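Endoglucanase (Thermotoga maritima, PDB 2FVG) probably acts as an aminopeptidase of the M42 family, a hydrolase that binds two divalent metal cations per subunit. Local coordinates at residues K5-M10 and R21-S26; D75-F80 and R127-F132; K99-V104 and K140-G145; A244-H249 and Q274-T279; Y252-E257 and A297-T302. All coordinates share one frame; numbering follows the deposited sequence.

Contact 1: K5-M10 and R21-S26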
# COMPACT_ATOMS: atom_id res chain seq x y z
N LYS A 5 4.39 -3.43 11.33
CA LYS A 5 5.54 -4.32 11.26
C LYS A 5 5.20 -5.58 10.48
O LYS A 5 5.94 -5.98 9.58
CB LYS A 5 6.06 -4.68 12.66
CG LYS A 5 7.19 -5.70 12.64
CD LYS A 5 7.73 -6.00 14.04
N GLU A 6 4.09 -6.23 10.80
CA GLU A 6 3.76 -7.46 10.04
C GLU A 6 3.38 -7.14 8.59
O GLU A 6 3.81 -7.84 7.68
CB GLU A 6 2.66 -8.32 10.68
CG GLU A 6 2.93 -8.90 12.08
CD GLU A 6 2.65 -7.93 13.23
OE1 GLU A 6 2.90 -6.71 13.11
OE2 GLU A 6 2.20 -8.41 14.30
N LEU A 7 2.58 -6.09 8.40
CA LEU A 7 2.14 -5.70 7.06
C LEU A 7 3.32 -5.40 6.16
O LEU A 7 3.42 -5.95 5.06
CB LEU A 7 1.15 -4.53 7.11
CG LEU A 7 -0.21 -5.04 7.57
CD1 LEU A 7 -1.11 -3.90 7.96
CD2 LEU A 7 -0.87 -5.95 6.48
N SER A 8 4.23 -4.58 6.65
CA SER A 8 5.44 -4.23 5.93
C SER A 8 6.29 -5.43 5.51
O SER A 8 6.66 -5.59 4.33
CB SER A 8 6.30 -3.32 6.81
OG SER A 8 7.60 -3.25 6.25
N MSE A 9 6.59 -6.29 6.48
CA MSE A 9 7.51 -7.42 6.26
C MSE A 9 6.99 -8.58 5.43
O MSE A 9 7.75 -9.27 4.75
CB MSE A 9 7.99 -7.96 7.60
CG MSE A 9 8.82 -6.96 8.35
SE MSE A 9 9.53 -7.78 9.96
CE MSE A 9 10.76 -9.13 9.03
N MSE A 10 5.68 -8.76 5.49
CA MSE A 10 4.99 -9.85 4.82
C MSE A 10 5.10 -9.77 3.29
O MSE A 10 5.12 -8.67 2.75
CB MSE A 10 3.55 -9.69 5.22
CG MSE A 10 2.62 -10.78 4.92
SE MSE A 10 1.06 -10.14 5.88
CE MSE A 10 1.64 -10.47 7.81
N ARG A 21 -4.03 -10.53 2.31
CA ARG A 21 -5.50 -10.50 2.44
C ARG A 21 -5.95 -11.33 3.64
O ARG A 21 -6.78 -10.88 4.43
CB ARG A 21 -6.20 -10.95 1.13
CG ARG A 21 -7.72 -10.86 1.17
CD ARG A 21 -8.42 -11.31 -0.12
NE ARG A 21 -7.95 -12.62 -0.59
CZ ARG A 21 -7.24 -12.79 -1.69
NH1 ARG A 21 -6.96 -11.77 -2.47
NH2 ARG A 21 -6.84 -14.01 -2.03
N ASP A 22 -5.39 -12.53 3.79
CA ASP A 22 -5.73 -13.39 4.95
C ASP A 22 -5.38 -12.73 6.28
O ASP A 22 -6.13 -12.84 7.26
CB ASP A 22 -5.05 -14.77 4.86
CG ASP A 22 -5.63 -15.64 3.74
OD1 ASP A 22 -6.72 -15.32 3.22
OD2 ASP A 22 -4.99 -16.66 3.40
N PHE A 23 -4.24 -12.05 6.31
CA PHE A 23 -3.81 -11.38 7.52
C PHE A 23 -4.81 -10.27 7.90
O PHE A 23 -5.33 -10.25 9.01
CB PHE A 23 -2.38 -10.83 7.37
CG PHE A 23 -1.87 -10.15 8.60
CD1 PHE A 23 -1.31 -10.89 9.64
CD2 PHE A 23 -1.97 -8.77 8.73
CE1 PHE A 23 -0.86 -10.26 10.79
CE2 PHE A 23 -1.52 -8.14 9.87
CZ PHE A 23 -0.96 -8.88 10.90
N ILE A 24 -5.07 -9.37 6.97
CA ILE A 24 -5.99 -8.26 7.20
C ILE A 24 -7.36 -8.76 7.68
O ILE A 24 -7.92 -8.27 8.69
CB ILE A 24 -6.09 -7.36 5.94
CG1 ILE A 24 -4.73 -6.70 5.64
CG2 ILE A 24 -7.17 -6.32 6.14
CD1 ILE A 24 -4.66 -5.88 4.32
N LYS A 25 -7.87 -9.78 6.99
CA LYS A 25 -9.12 -10.46 7.33
C LYS A 25 -9.13 -10.90 8.81
O LYS A 25 -10.06 -10.58 9.55
CB LYS A 25 -9.29 -11.67 6.42
CG LYS A 25 -10.67 -12.29 6.39
CD LYS A 25 -10.71 -13.49 5.42
CE LYS A 25 -10.21 -13.11 4.01
NZ LYS A 25 -10.08 -14.29 3.10
N SER A 26 -8.07 -11.58 9.24
CA SER A 26 -7.99 -12.04 10.64
C SER A 26 -8.03 -10.89 11.65
O SER A 26 -8.52 -11.06 12.77
CB SER A 26 -6.77 -12.93 10.89
OG SER A 26 -5.56 -12.20 10.80
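Phe23 reaches from helix 18-28 to the side chains of Glu6, Leu7 and Met10, at and just beyond the end of helix 4-9. The two helical segments run nearly antiparallel (167°) with axes 11.1 Å apart, and the ring reaches across from one helix to the other. Its CG stands anti to the backbone N (chi1 -179°), which sets CG out toward helix 4-9. Met10, present as selenomethionine, is extended through its first two torsions and then turns at chi3 (-73°), so that CE lies over one face of the ring, toward the rim and 3.5 Å from Phe23 CD1. This is a CH-pi contact; SE approaches obliquely, 4.6 Å from the Phe23 ring centroid, making a Met-aromatic pair. At the far end of the ring, Phe23 CZ meets Glu6 CB at 3.7 Å, the two side chains crossing at about a right angle. Leu7 CD2 approaches the ring obliquely, 3.8 Å from Phe23 CD2, and also touches Ile24 CG1 at 4.0 Å. An alanine at Phe23 would probably open a gap between the helices, leaving Met10 CE without its ring face and Leu7 CD2 without its aromatic neighbour. Leu7 and Ile24 both rest on Ile176 of helix 166-180. The arrangement is a helix-helix packing of two consecutive N-terminal helices, joined mainly through one aromatic side chain, with Leu7 and Ile24 meeting beside it.

Contact 2: D75-F80 and R127-F132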
# COMPACT_ATOMS: atom_id res chain seq x y z
N ASP A 75 21.95 -25.20 -12.99
CA ASP A 75 22.88 -25.13 -11.87
C ASP A 75 22.17 -24.76 -10.55
O ASP A 75 22.82 -24.61 -9.52
CB ASP A 75 24.07 -24.20 -12.18
CG ASP A 75 23.69 -22.73 -12.21
OD1 ASP A 75 22.49 -22.37 -12.29
OD2 ASP A 75 24.64 -21.92 -12.15
N GLY A 76 20.85 -24.64 -10.59
CA GLY A 76 20.06 -24.36 -9.40
C GLY A 76 19.71 -22.90 -9.20
O GLY A 76 18.91 -22.56 -8.31
N LYS A 77 20.32 -22.03 -10.00
CA LYS A 77 20.00 -20.62 -9.91
C LYS A 77 18.69 -20.40 -10.66
O LYS A 77 18.30 -21.26 -11.46
CB LYS A 77 21.14 -19.75 -10.45
CG LYS A 77 22.26 -19.62 -9.43
CD LYS A 77 23.38 -18.71 -9.90
CE LYS A 77 24.51 -18.68 -8.87
NZ LYS A 77 25.05 -20.04 -8.54
N VAL A 78 17.99 -19.31 -10.35
CA VAL A 78 16.75 -19.01 -11.05
C VAL A 78 16.78 -17.63 -11.72
O VAL A 78 17.38 -16.70 -11.20
CB VAL A 78 15.45 -19.14 -10.15
CG1 VAL A 78 15.44 -20.48 -9.39
CG2 VAL A 78 15.32 -18.02 -9.18
N SER A 79 16.15 -17.56 -12.90
CA SER A 79 15.98 -16.32 -13.64
C SER A 79 14.62 -15.76 -13.20
O SER A 79 13.73 -16.52 -12.78
CB SER A 79 15.97 -16.57 -15.14
OG SER A 79 17.19 -17.16 -15.59
N PHE A 80 14.45 -14.45 -13.31
CA PHE A 80 13.23 -13.81 -12.87
C PHE A 80 12.87 -12.60 -13.74
O PHE A 80 13.72 -12.05 -14.46
CB PHE A 80 13.36 -13.42 -11.39
CG PHE A 80 14.47 -12.44 -11.12
CD1 PHE A 80 15.79 -12.87 -10.99
CD2 PHE A 80 14.20 -11.08 -10.98
CE1 PHE A 80 16.83 -11.97 -10.74
CE2 PHE A 80 15.22 -10.17 -10.73
CZ PHE A 80 16.54 -10.60 -10.61
N ARG A 127 20.51 -13.36 -11.59
CA ARG A 127 20.07 -14.68 -11.13
C ARG A 127 19.83 -14.62 -9.64
O ARG A 127 20.45 -13.82 -8.95
CB ARG A 127 21.16 -15.74 -11.38
CG ARG A 127 21.53 -15.99 -12.84
CD ARG A 127 20.46 -16.79 -13.58
NE ARG A 127 20.85 -17.08 -14.96
CZ ARG A 127 20.59 -16.29 -15.99
NH1 ARG A 127 19.94 -15.13 -15.82
NH2 ARG A 127 20.98 -16.65 -17.20
N ILE A 128 18.90 -15.44 -9.13
CA ILE A 128 18.71 -15.48 -7.68
C ILE A 128 19.40 -16.75 -7.26
O ILE A 128 19.26 -17.78 -7.92
CB ILE A 128 17.24 -15.56 -7.21
CG1 ILE A 128 16.41 -14.47 -7.86
CG2 ILE A 128 17.18 -15.48 -5.66
CD1 ILE A 128 14.91 -14.62 -7.64
N ASP A 129 20.17 -16.66 -6.19
CA ASP A 129 20.84 -17.79 -5.64
C ASP A 129 20.18 -18.07 -4.31
O ASP A 129 20.14 -17.21 -3.44
CB ASP A 129 22.33 -17.48 -5.46
CG ASP A 129 23.15 -18.70 -5.01
OD1 ASP A 129 22.67 -19.84 -5.18
OD2 ASP A 129 24.27 -18.49 -4.48
N PHE A 130 19.62 -19.26 -4.18
CA PHE A 130 19.00 -19.73 -2.96
C PHE A 130 19.91 -20.77 -2.31
O PHE A 130 19.65 -21.23 -1.20
CB PHE A 130 17.64 -20.38 -3.23
CG PHE A 130 16.60 -19.44 -3.74
CD1 PHE A 130 15.94 -18.57 -2.88
CD2 PHE A 130 16.24 -19.45 -5.08
CE1 PHE A 130 14.96 -17.71 -3.35
CE2 PHE A 130 15.28 -18.60 -5.56
CZ PHE A 130 14.63 -17.72 -4.69
N GLY A 131 20.95 -21.17 -3.04
CA GLY A 131 21.90 -22.16 -2.54
C GLY A 131 21.88 -23.54 -3.21
O GLY A 131 22.60 -24.45 -2.76
N PHE A 132 21.11 -23.71 -4.27
CA PHE A 132 21.04 -25.03 -4.94
C PHE A 132 22.21 -25.31 -5.89
O PHE A 132 22.93 -24.40 -6.30
CB PHE A 132 19.70 -25.21 -5.66
CG PHE A 132 18.51 -24.93 -4.79
CD1 PHE A 132 18.15 -25.81 -3.78
CD2 PHE A 132 17.77 -23.77 -4.97
CE1 PHE A 132 17.06 -25.54 -2.95
CE2 PHE A 132 16.66 -23.49 -4.16
CZ PHE A 132 16.31 -24.39 -3.14
O HOH W 1 20.03 -21.39 -6.05
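Val78 and Ile128 form a single antiparallel bridge between strands 78-83 and 126-129, the two outermost strands of the six-stranded antiparallel sheet, so their meeting closes that sheet in the manner of a small barrel. They are a hydrogen-bonded pair: Val78 N gives to Ile128 O at 3.1 Å and Ile128 N to Val78 O at 2.9 Å, both bonds close to straight. Val78 CG2 packs 3.7 Å from Ile128 CB and also reaches the edge of the Phe130 ring, while Phe80 CD1 lies 3.6 Å from Ile128 CG1. These apolar groups lean toward Val96, Val98 and Ile105 of neighbouring strands. Arg127 bends at chi2 (-74°), which brings CD alongside Ser79; Ser79 OG then sits 3.3 Å above one face of the Arg127 guanidinium, without a hydrogen bond between them. Their polar partners lie outside: Ser79 OG bonds Glu73 OE2, and Arg127 NH1 bonds Glu124 O. An alanine in place of Arg127 would probably leave Glu124 O without this donor and uncover the hydroxyl of Ser79. Lys77 NZ stays 4.1 Å from Asp129 OD1, beyond a salt bridge. Asp75 and Asp129 each shape an Asx turn, their OD1 atoms accepting from Lys77 N and Gly131 N respectively. Beyond the bridge, where Gly76 passes Phe132, one water is gripped by four bonds, donating to Gly76 O (2.8 Å) and Asp129 OD1 and accepting from Phe130 N and Phe132 N.

Contact 3: K99-V104 and K140-G145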
# COMPACT_ATOMS: atom_id res chain seq x y z
N LYS A 99 8.45 -18.46 -1.47
CA LYS A 99 7.83 -19.39 -0.54
C LYS A 99 8.70 -19.64 0.69
O LYS A 99 9.08 -20.78 0.99
CB LYS A 99 7.39 -20.68 -1.24
CG LYS A 99 6.23 -20.42 -2.22
CD LYS A 99 5.74 -21.65 -2.93
CE LYS A 99 6.83 -22.29 -3.75
NZ LYS A 99 6.32 -23.39 -4.63
N ASN A 100 9.03 -18.54 1.38
CA ASN A 100 9.80 -18.57 2.64
C ASN A 100 11.25 -19.06 2.53
O ASN A 100 11.89 -19.29 3.54
CB ASN A 100 9.05 -19.38 3.70
CG ASN A 100 7.71 -18.76 4.08
OD1 ASN A 100 7.56 -17.53 4.09
ND2 ASN A 100 6.73 -19.60 4.41
N LEU A 101 11.75 -19.20 1.31
CA LEU A 101 13.13 -19.60 1.07
C LEU A 101 13.89 -18.34 0.66
O LEU A 101 13.59 -17.75 -0.36
CB LEU A 101 13.17 -20.65 -0.06
CG LEU A 101 14.52 -21.26 -0.41
CD1 LEU A 101 14.96 -22.21 0.68
CD2 LEU A 101 14.39 -21.99 -1.71
N LYS A 102 14.87 -17.93 1.47
CA LYS A 102 15.65 -16.72 1.18
C LYS A 102 16.75 -16.90 0.12
O LYS A 102 17.40 -17.94 0.04
CB LYS A 102 16.20 -16.11 2.48
CG LYS A 102 15.09 -15.65 3.42
CD LYS A 102 15.59 -14.80 4.58
CE LYS A 102 14.46 -14.63 5.61
N GLY A 103 16.93 -15.88 -0.71
CA GLY A 103 17.94 -15.91 -1.76
C GLY A 103 18.57 -14.55 -1.96
O GLY A 103 18.13 -13.56 -1.35
N VAL A 104 19.60 -14.49 -2.79
CA VAL A 104 20.27 -13.22 -3.07
C VAL A 104 20.48 -13.05 -4.56
O VAL A 104 20.95 -13.96 -5.27
CB VAL A 104 21.61 -13.02 -2.24
CG1 VAL A 104 22.70 -13.98 -2.68
CG2 VAL A 104 22.15 -11.59 -2.42
N LYS A 140 12.32 -28.92 -5.70
CA LYS A 140 11.68 -29.37 -4.46
C LYS A 140 11.14 -28.18 -3.65
O LYS A 140 10.23 -28.33 -2.83
CB LYS A 140 12.65 -30.20 -3.62
N TYR A 141 11.69 -26.99 -3.89
CA TYR A 141 11.27 -25.79 -3.13
C TYR A 141 10.63 -24.71 -4.00
O TYR A 141 9.79 -23.93 -3.53
CB TYR A 141 12.48 -25.13 -2.45
CG TYR A 141 13.21 -25.98 -1.43
CD1 TYR A 141 14.13 -26.95 -1.84
CD2 TYR A 141 13.02 -25.78 -0.07
CE1 TYR A 141 14.82 -27.71 -0.90
CE2 TYR A 141 13.71 -26.54 0.87
CZ TYR A 141 14.60 -27.49 0.45
OH TYR A 141 15.29 -28.25 1.39
N VAL A 142 11.05 -24.67 -5.26
CA VAL A 142 10.72 -23.59 -6.16
C VAL A 142 10.12 -24.01 -7.49
O VAL A 142 10.38 -25.12 -7.95
CB VAL A 142 11.99 -22.69 -6.34
CG1 VAL A 142 12.23 -22.23 -7.77
CG2 VAL A 142 11.96 -21.52 -5.35
N SER A 143 9.30 -23.15 -8.10
CA SER A 143 8.71 -23.45 -9.42
C SER A 143 8.49 -22.20 -10.27
O SER A 143 8.23 -21.10 -9.73
CB SER A 143 7.37 -24.19 -9.28
OG SER A 143 7.49 -25.36 -8.49
N ILE A 144 8.57 -22.39 -11.60
CA ILE A 144 8.30 -21.33 -12.58
C ILE A 144 6.94 -20.76 -12.22
O ILE A 144 5.99 -21.51 -12.00
CB ILE A 144 8.26 -21.83 -14.06
CG1 ILE A 144 9.64 -22.24 -14.57
CG2 ILE A 144 7.68 -20.76 -15.02
CD1 ILE A 144 10.14 -23.59 -14.09
N GLY A 145 6.86 -19.44 -12.11
CA GLY A 145 5.60 -18.80 -11.79
C GLY A 145 5.45 -18.35 -10.36
O GLY A 145 4.50 -17.61 -10.06
O HOH W 2 9.66 -23.07 -0.24
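Side-chain torsions bring Lys99 and Leu101 to Tyr141. Lys99 is extended as far as CD and then bends at chi3 (-61°), so that CE comes to rest 3.4 Å from Tyr141 O; Leu101 has CG anti to the backbone N (chi1 -176°), which sets CG toward Tyr141, and chi2 (72°) then turns the methyls to its side chain. Leu101 CD2 lies 3.7 Å from Tyr141 CB, and Leu101 CD1 comes obliquely to the ring, 4.1 Å from Tyr141 CD2, the two side chains crossing at about a right angle. Val142 CG2 touches Leu101 CD2 more distantly, at 4.4 Å. Lys99 and Asn100, both with positive phi, form the two-residue turn of a beta hairpin between strands 95-98 and 101-107, and the loop that follows helix 135-139 passes beside this turn. The ammonium of Lys99 continues beyond Tyr141 to a salt bridge with Asp146 OD2, an oxygen that also accepts from Ser143 N. Phe132 adds a second aromatic ring beside Tyr141, its plane tilted from it, and Leu101 packs on Phe132 as well. A water donates to Lys99 O at 2.7 Å and, in a weak bond of 3.4 Å, to Tyr141 O.

Contact 4: A244-H249 and Q274-T279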
# COMPACT_ATOMS: atom_id res chain seq x y z
N ALA A 244 -0.40 14.36 3.37
CA ALA A 244 -0.46 15.20 2.16
C ALA A 244 -1.84 15.10 1.55
O ALA A 244 -2.36 14.00 1.38
CB ALA A 244 0.59 14.72 1.11
N ILE A 245 -2.43 16.24 1.18
CA ILE A 245 -3.77 16.27 0.58
C ILE A 245 -3.57 16.57 -0.91
O ILE A 245 -3.03 17.62 -1.27
CB ILE A 245 -4.67 17.29 1.35
CG1 ILE A 245 -4.72 16.90 2.83
CG2 ILE A 245 -6.11 17.29 0.83
CD1 ILE A 245 -5.45 17.90 3.70
N THR A 246 -3.90 15.61 -1.77
CA THR A 246 -3.73 15.78 -3.20
C THR A 246 -4.74 16.77 -3.79
O THR A 246 -5.93 16.71 -3.50
CB THR A 246 -3.81 14.41 -3.92
OG1 THR A 246 -2.79 13.56 -3.41
CG2 THR A 246 -3.61 14.55 -5.39
N PHE A 247 -4.24 17.67 -4.63
CA PHE A 247 -5.08 18.66 -5.30
C PHE A 247 -5.48 18.19 -6.71
O PHE A 247 -6.61 18.40 -7.14
CB PHE A 247 -4.37 20.03 -5.34
CG PHE A 247 -5.16 21.11 -6.05
CD1 PHE A 247 -6.15 21.84 -5.39
CD2 PHE A 247 -4.91 21.41 -7.38
CE1 PHE A 247 -6.86 22.83 -6.05
CE2 PHE A 247 -5.63 22.41 -8.05
CZ PHE A 247 -6.60 23.12 -7.38
N TYR A 248 -4.53 17.58 -7.41
CA TYR A 248 -4.74 17.05 -8.74
C TYR A 248 -4.06 15.69 -8.81
O TYR A 248 -2.92 15.55 -8.35
CB TYR A 248 -4.12 17.98 -9.78
CG TYR A 248 -3.97 17.38 -11.16
CD1 TYR A 248 -5.03 17.40 -12.07
CD2 TYR A 248 -2.76 16.80 -11.57
CE1 TYR A 248 -4.88 16.84 -13.36
CE2 TYR A 248 -2.60 16.25 -12.84
CZ TYR A 248 -3.67 16.27 -13.73
OH TYR A 248 -3.50 15.74 -14.99
N HIS A 249 -4.74 14.70 -9.40
CA HIS A 249 -4.19 13.35 -9.46
C HIS A 249 -4.20 12.73 -10.86
O HIS A 249 -3.45 11.77 -11.11
CB HIS A 249 -4.97 12.45 -8.49
CG HIS A 249 -4.27 11.18 -8.14
ND1 HIS A 249 -4.24 10.08 -8.97
CD2 HIS A 249 -3.59 10.82 -7.02
CE1 HIS A 249 -3.56 9.11 -8.39
NE2 HIS A 249 -3.16 9.53 -7.20
N GLN A 274 -0.16 18.75 4.79
CA GLN A 274 0.63 19.50 3.82
C GLN A 274 0.02 19.27 2.46
O GLN A 274 -0.82 18.39 2.32
CB GLN A 274 2.12 19.06 3.82
CG GLN A 274 2.37 17.57 3.51
CD GLN A 274 3.82 17.17 3.72
OE1 GLN A 274 4.72 17.87 3.27
NE2 GLN A 274 4.05 16.06 4.42
N MSE A 275 0.42 20.09 1.49
CA MSE A 275 0.01 19.90 0.11
C MSE A 275 0.89 18.80 -0.44
O MSE A 275 2.02 18.64 -0.03
CB MSE A 275 0.23 21.14 -0.73
CG MSE A 275 -0.52 22.37 -0.24
SE MSE A 275 -2.47 22.06 -0.26
CE MSE A 275 -3.11 23.75 0.61
N LYS A 276 0.36 18.07 -1.39
CA LYS A 276 1.07 17.02 -2.04
C LYS A 276 2.02 17.65 -3.07
O LYS A 276 1.58 18.38 -3.96
CB LYS A 276 0.05 16.12 -2.71
CG LYS A 276 0.60 15.18 -3.75
CD LYS A 276 1.24 13.98 -3.16
CE LYS A 276 1.87 13.14 -4.27
NZ LYS A 276 0.94 12.86 -5.41
N ARG A 277 3.32 17.41 -2.90
CA ARG A 277 4.35 17.89 -3.84
C ARG A 277 5.12 16.69 -4.33
O ARG A 277 5.76 16.00 -3.53
CB ARG A 277 5.30 18.89 -3.19
CG ARG A 277 4.69 20.25 -3.00
CD ARG A 277 5.66 21.26 -2.42
NE ARG A 277 5.96 20.98 -1.01
CZ ARG A 277 6.68 21.79 -0.23
NH1 ARG A 277 7.15 22.94 -0.72
NH2 ARG A 277 6.92 21.47 1.03
N ARG A 278 5.06 16.42 -5.63
CA ARG A 278 5.76 15.28 -6.21
C ARG A 278 6.69 15.76 -7.31
O ARG A 278 6.25 16.51 -8.19
CB ARG A 278 4.73 14.32 -6.78
CG ARG A 278 5.29 13.10 -7.50
CD ARG A 278 4.16 12.33 -8.18
NE ARG A 278 4.66 11.21 -8.97
N THR A 279 7.96 15.34 -7.27
CA THR A 279 8.95 15.73 -8.30
C THR A 279 8.74 15.04 -9.65
O THR A 279 8.17 13.94 -9.73
CB THR A 279 10.41 15.48 -7.84
O HOH W 3 -1.83 19.38 -3.23
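Ile245 N donates to Gln274 O at 2.9 Å, a fairly straight bond (155°) that runs nearly along the C=O axis. The same oxygen receives the CA-H of Ala244, with Ala244 CA 3.2 Å from Gln274 O. One step on, Lys276 N makes only a weak bond to Ile245 O, 3.4 Å long, and a water reinforces it by donating to Ile245 O at 2.9 Å and accepting from Lys276 N at 3.1 Å. Lys276 has CG anti to the backbone N (chi1 164°), which puts CG 3.8 Å from Thr246 OG1; the two side chains lie side by side, pointing the same way. On the face of the sheet shared by Ala244 and Gln274, Ala244 CB meets Gln274 CG at 4.1 Å. That CG takes the crowded position between backbone N and carbonyl carbon (chi1 58°), and the extended chain beyond it ends with NE2 bonded to His238 O and Gly242 O. The other face belongs to Ile245 and Met275, present as selenomethionine; both touch Phe259 of helix 256-268, and Ile245 adds Ile262 and Val263. Further out, strand 297-306 holds Ala244 and Thr246 through backbone bonds to Ser301 and Val299. The side chain of Lys276 comes within about 6 Å of that of Glu220, a predicted zinc ligand. Strand 244-245, helix 256-268 and strand 274-275 thus make a beta-alpha-beta crossover, its two short strands parallel and adjacent at the edge of the mixed sheet.

Contact 5: Y252-E257 and A297-T302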
# COMPACT_ATOMS: atom_id res chain seq x y z
N TYR A 252 -7.80 10.35 -10.56
CA TYR A 252 -9.05 10.54 -9.80
C TYR A 252 -9.64 11.94 -9.96
O TYR A 252 -8.91 12.93 -9.96
CB TYR A 252 -8.84 10.23 -8.30
CG TYR A 252 -8.30 8.84 -8.02
CD1 TYR A 252 -9.09 7.70 -8.25
CD2 TYR A 252 -7.02 8.65 -7.52
CE1 TYR A 252 -8.60 6.42 -8.00
CE2 TYR A 252 -6.52 7.37 -7.25
CZ TYR A 252 -7.32 6.26 -7.50
OH TYR A 252 -6.84 4.98 -7.24
N VAL A 253 -10.96 12.01 -10.12
CA VAL A 253 -11.65 13.28 -10.22
C VAL A 253 -11.78 13.79 -8.80
O VAL A 253 -12.59 13.27 -8.02
CB VAL A 253 -13.06 13.15 -10.87
CG1 VAL A 253 -13.72 14.53 -11.03
CG2 VAL A 253 -12.98 12.47 -12.24
N ILE A 254 -10.94 14.78 -8.45
CA ILE A 254 -10.91 15.45 -7.13
C ILE A 254 -11.51 16.84 -7.22
O ILE A 254 -10.78 17.83 -7.37
CB ILE A 254 -9.47 15.60 -6.52
CG1 ILE A 254 -8.69 14.28 -6.54
CG2 ILE A 254 -9.56 16.15 -5.06
CD1 ILE A 254 -7.37 14.33 -5.86
N PRO A 255 -12.85 16.93 -7.09
CA PRO A 255 -13.55 18.21 -7.13
C PRO A 255 -13.11 19.12 -6.00
O PRO A 255 -12.69 18.65 -4.95
CB PRO A 255 -15.02 17.81 -6.96
CG PRO A 255 -14.99 16.47 -6.31
CD PRO A 255 -13.78 15.81 -6.89
N LYS A 256 -13.22 20.42 -6.23
CA LYS A 256 -12.80 21.41 -5.25
C LYS A 256 -13.50 21.18 -3.91
O LYS A 256 -12.86 21.30 -2.86
CB LYS A 256 -13.06 22.82 -5.77
CG LYS A 256 -12.46 23.94 -4.93
N GLU A 257 -14.78 20.81 -3.96
CA GLU A 257 -15.61 20.60 -2.78
C GLU A 257 -15.02 19.57 -1.85
O GLU A 257 -15.04 19.74 -0.62
CB GLU A 257 -17.03 20.16 -3.17
CG GLU A 257 -17.85 21.19 -3.94
CD GLU A 257 -17.41 21.38 -5.38
OE1 GLU A 257 -16.86 20.42 -5.98
OE2 GLU A 257 -17.62 22.49 -5.92
N ALA A 297 -13.60 11.81 -5.81
CA ALA A 297 -12.69 11.23 -4.84
C ALA A 297 -11.73 12.23 -4.26
O ALA A 297 -11.51 13.30 -4.82
CB ALA A 297 -11.93 10.06 -5.46
N GLY A 298 -11.16 11.86 -3.12
CA GLY A 298 -10.11 12.61 -2.48
C GLY A 298 -8.95 11.63 -2.33
O GLY A 298 -9.15 10.40 -2.33
N VAL A 299 -7.73 12.16 -2.26
CA VAL A 299 -6.55 11.32 -2.02
C VAL A 299 -5.79 11.91 -0.85
O VAL A 299 -5.53 13.13 -0.80
CB VAL A 299 -5.62 11.23 -3.25
CG1 VAL A 299 -4.44 10.29 -2.98
CG2 VAL A 299 -6.38 10.75 -4.49
N ILE A 300 -5.46 11.06 0.11
CA ILE A 300 -4.69 11.42 1.29
C ILE A 300 -3.47 10.49 1.37
O ILE A 300 -3.59 9.26 1.26
CB ILE A 300 -5.56 11.32 2.53
CG1 ILE A 300 -6.69 12.34 2.43
CG2 ILE A 300 -4.76 11.63 3.78
CD1 ILE A 300 -7.78 12.15 3.45
N SER A 301 -2.29 11.07 1.54
CA SER A 301 -1.08 10.26 1.57
C SER A 301 -0.21 10.48 2.80
O SER A 301 -0.02 11.61 3.26
CB SER A 301 -0.23 10.57 0.33
OG SER A 301 -0.96 10.38 -0.85
N THR A 302 0.32 9.38 3.31
CA THR A 302 1.33 9.42 4.35
C THR A 302 2.67 9.63 3.60
O THR A 302 2.98 8.91 2.66
CB THR A 302 1.36 8.09 5.15
OG1 THR A 302 0.08 7.90 5.75
CG2 THR A 302 2.43 8.14 6.28
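The ring of Tyr252 takes Val299 CG2 obliquely, with that methyl 3.7 Å from Tyr252 CD2 and the two side chains crossing at about a right angle. The imidazole of His249 also meets the Tyr252 ring, their planes about 50° apart, and touches Val299 in turn. Nearer the backbone, Tyr252 CB faces Ala297 CB at 4.2 Å. One hydrogen bond joins the two segments: Ala297 N donates to Val253 O at 2.8 Å, close to straight at 164°. Ile254 packs against Ala297 O with its CA and its branched side chain: Ile254 CA makes a CA-H contact at 3.2 Å, and Ile254 CG1 lies 3.4 Å from the oxygen. The extended chi2 of Ile254 (-175°) sends CD1 on to Val299 CG2 at 4.0 Å, so this one valine methyl is shared by the isoleucine and the tyrosine ring. The predicted first zinc site is close by: the side chain of Val299 is about 4 Å from that of Glu220, and that of Tyr252 about 5 Å from that of His61. Pro255, at the N-cap position, leads from this contact into helix 256-268. Strand 297-306 runs between strand 215-224, its parallel neighbour, and the antiparallel strand 244-245, with Ile300 packed against helix 316-332.

The five contacts fall into three places. Contact 1, at the N-terminal helices 4-9 and 18-28, closes before any other opens; its centre is 20 to 28 Å from the centres of the others. Contacts 2 and 3 have centres 9 Å apart and alternate along the chain; they share the six-stranded antiparallel sheet, where strands 101-107 and 126-129 are neighbours and Asp129 O probably bonds Val104 N. Contacts 4 and 5 also alternate, with centres 9 Å apart, and join through strands 244-245 and 297-306 of the mixed sheet, beside the predicted metal site. About 40 Å separates the centres of these two pairs, on opposite sides of the chain's centre, so the small sheet stands well away from the presumed catalytic region.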